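Local coordinates for putative sensory box/GGDEF family protein (Vibrio parahaemolyticus, PDB 3LIE) that probably makes cyclic di-GMP from two GTP through its GGDEF domain, the present chain being the sensor part, of the Cache clan, at residues Ser47-Asp52 / Asn67-Val72. Sequence-based numbering, arbitrary orientation.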
loop_
_atom_site.group_PDB
_atom_site.type_symbol
_atom_site.label_atom_id
_atom_site.label_comp_id
_atom_site.label_asym_id
_atom_site.label_seq_id
_atom_site.Cartn_x
_atom_site.Cartn_y
_atom_site.Cartn_z
ATOM N N SER A 47 -3.942 3.190 22.303
ATOM C CA SER A 47 -3.982 1.980 23.106
ATOM C C SER A 47 -3.521 2.281 24.539
ATOM O O SER A 47 -2.588 3.073 24.757
ATOM C CB SER A 47 -3.197 0.806 22.458
ATOM O OG SER A 47 -1.784 0.978 22.503
ATOM N N GLN A 48 -4.178 1.644 25.504
ATOM C CA GLN A 48 -3.831 1.847 26.886
ATOM C C GLN A 48 -2.353 1.597 27.095
ATOM O O GLN A 48 -1.619 2.497 27.534
ATOM C CB GLN A 48 -4.595 0.909 27.782
ATOM C CG GLN A 48 -5.063 1.586 29.035
ATOM C CD GLN A 48 -6.509 1.993 28.918
ATOM O OE1 GLN A 48 -7.404 1.126 28.873
ATOM N NE2 GLN A 48 -6.761 3.309 28.862
ATOM N N SER A 49 -1.919 0.380 26.785
ATOM C CA SER A 49 -0.549 -0.010 27.057
ATOM C C SER A 49 0.400 1.103 26.667
ATOM O O SER A 49 1.359 1.369 27.368
ATOM C CB SER A 49 -0.202 -1.320 26.357
ATOM O OG SER A 49 -0.582 -1.306 24.992
ATOM N N LEU A 50 0.102 1.782 25.571
ATOM C CA LEU A 50 0.974 2.839 25.116
ATOM C C LEU A 50 1.011 3.983 26.108
ATOM O O LEU A 50 2.083 4.449 26.456
ATOM C CB LEU A 50 0.553 3.358 23.741
ATOM C CG LEU A 50 1.529 4.411 23.211
ATOM C CD1 LEU A 50 2.934 3.849 23.026
ATOM C CD2 LEU A 50 1.007 5.008 21.952
ATOM N N TYR A 51 -0.163 4.438 26.543
ATOM C CA TYR A 51 -0.278 5.480 27.560
ATOM C C TYR A 51 0.508 5.152 28.822
ATOM O O TYR A 51 1.366 5.921 29.230
ATOM C CB TYR A 51 -1.727 5.671 27.971
ATOM C CG TYR A 51 -2.680 6.211 26.927
ATOM C CD1 TYR A 51 -2.234 6.937 25.831
ATOM C CD2 TYR A 51 -4.049 6.021 27.073
ATOM C CE1 TYR A 51 -3.156 7.435 24.884
ATOM C CE2 TYR A 51 -4.950 6.506 26.150
ATOM C CZ TYR A 51 -4.510 7.210 25.066
ATOM O OH TYR A 51 -5.443 7.676 24.179
ATOM N N ASP A 52 0.190 4.016 29.436
ATOM C CA ASP A 52 0.876 3.536 30.632
ATOM C C ASP A 52 2.378 3.543 30.457
ATOM O O ASP A 52 3.116 3.827 31.397
ATOM C CB ASP A 52 0.469 2.098 30.959
ATOM C CG ASP A 52 -1.036 1.893 30.955
ATOM O OD1 ASP A 52 -1.739 2.599 30.217
ATOM O OD2 ASP A 52 -1.543 1.024 31.682
ATOM N N ASN A 67 3.292 -7.103 23.869
ATOM C CA ASN A 67 2.349 -8.178 23.802
ATOM C C ASN A 67 1.116 -7.737 23.089
ATOM O O ASN A 67 0.564 -8.462 22.260
ATOM C CB ASN A 67 1.958 -8.625 25.196
ATOM C CG ASN A 67 2.806 -9.768 25.692
ATOM O OD1 ASN A 67 4.024 -9.819 25.456
ATOM N ND2 ASN A 67 2.162 -10.709 26.395
ATOM N N MET A 68 0.674 -6.537 23.414
ATOM C CA MET A 68 -0.565 -6.029 22.871
ATOM C C MET A 68 -0.451 -5.799 21.385
ATOM O O MET A 68 -1.225 -6.381 20.607
ATOM C CB MET A 68 -0.965 -4.734 23.574
ATOM C CG MET A 68 -1.577 -4.970 24.942
ATOM S SD MET A 68 -3.075 -5.989 24.826
ATOM C CE MET A 68 -3.885 -5.419 23.293
ATOM N N TRP A 69 0.528 -4.978 20.987
ATOM C CA TRP A 69 0.776 -4.692 19.579
ATOM C C TRP A 69 1.068 -5.976 18.782
ATOM O O TRP A 69 0.631 -6.129 17.644
ATOM C CB TRP A 69 1.871 -3.649 19.424
ATOM C CG TRP A 69 1.410 -2.279 19.822
ATOM C CD1 TRP A 69 0.367 -1.976 20.657
ATOM C CD2 TRP A 69 1.991 -1.017 19.440
ATOM N NE1 TRP A 69 0.245 -0.620 20.787
ATOM C CE2 TRP A 69 1.229 -0.011 20.050
ATOM C CE3 TRP A 69 3.039 -0.654 18.613
ATOM C CZ2 TRP A 69 1.505 1.324 19.881
ATOM C CZ3 TRP A 69 3.324 0.662 18.448
ATOM C CH2 TRP A 69 2.569 1.643 19.081
ATOM N N SER A 70 1.764 -6.924 19.391
ATOM C CA SER A 70 1.991 -8.180 18.694
ATOM C C SER A 70 0.695 -8.928 18.396
ATOM O O SER A 70 0.608 -9.626 17.404
ATOM C CB SER A 70 2.990 -9.070 19.421
ATOM O OG SER A 70 4.278 -8.465 19.401
ATOM N N SER A 71 -0.320 -8.789 19.237
ATOM C CA SER A 71 -1.582 -9.483 18.949
ATOM C C SER A 71 -2.333 -8.809 17.808
ATOM O O SER A 71 -3.205 -9.411 17.155
ATOM C CB SER A 71 -2.475 -9.504 20.170
ATOM O OG SER A 71 -1.662 -9.546 21.312
ATOM N N VAL A 72 -1.990 -7.546 17.584
ATOM C CA VAL A 72 -2.673 -6.774 16.589
ATOM C C VAL A 72 -2.067 -7.114 15.270
ATOM O O VAL A 72 -2.769 -7.263 14.281
ATOM C CB VAL A 72 -2.613 -5.255 16.887
ATOM C CG1 VAL A 72 -2.808 -4.438 15.616
ATOM C CG2 VAL A 72 -3.663 -4.872 17.941
#
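Trp-69 reaches from the helix 67-72 to the start of the helix 48-52 and meets Ser-47 and Leu-50 along one edge of its indole. At its root, CB heads neither at nor away from the other segment; chi1 of -72° turns CG away from the carbonyl carbon and carries the ring toward the helix 48-52. Trp-69 CD1 comes 4.1 Å from Ser-47 OG. The next atom makes the one hydrogen bond between the segments: Trp-69 NE1 donates its N-H to Ser-47 OG at 3.1 Å. The bond is nearly straight, 175° at the hydrogen, and OG lies almost exactly in the ring plane, so the indole meets the hydroxyl edge-on. CE2 flanks the same hydroxyl on the other side of NE1 from CD1. Farther along this edge, Trp-69 CZ2 touches Leu-50 CD2 at 4.3 Å, an apolar contact also near the ring plane. Helix 48-55 and the longer helix 60-76 meet here at the end of the long helix 11-46, within the Cache-type sensor domain; the axes of 48-52 and 67-72 run roughly antiparallel and come within 10.5 Å, a spacing bridged by the indole. Trp-69 also packs on Ile-82, Phe-84 and Ile-95 of the neighbouring antiparallel sheet, and Leu-50 joins it on Phe-84. Ser-47 is the N-cap residue of its helix, and its hydroxyl is gripped twice, by the indole N-H and by a hydrogen bond with Leu-44 O. Beside the indole, Ser-49 and Met-68 pair where the backbones come nearest, with CA atoms 7.3 Å apart. Ser-49 OG sits against Met-68 CB at 3.7 Å and Met-68 CG at 3.8 Å, a van der Waals contact; the chain then turns so that SD lies farther from Ser-49.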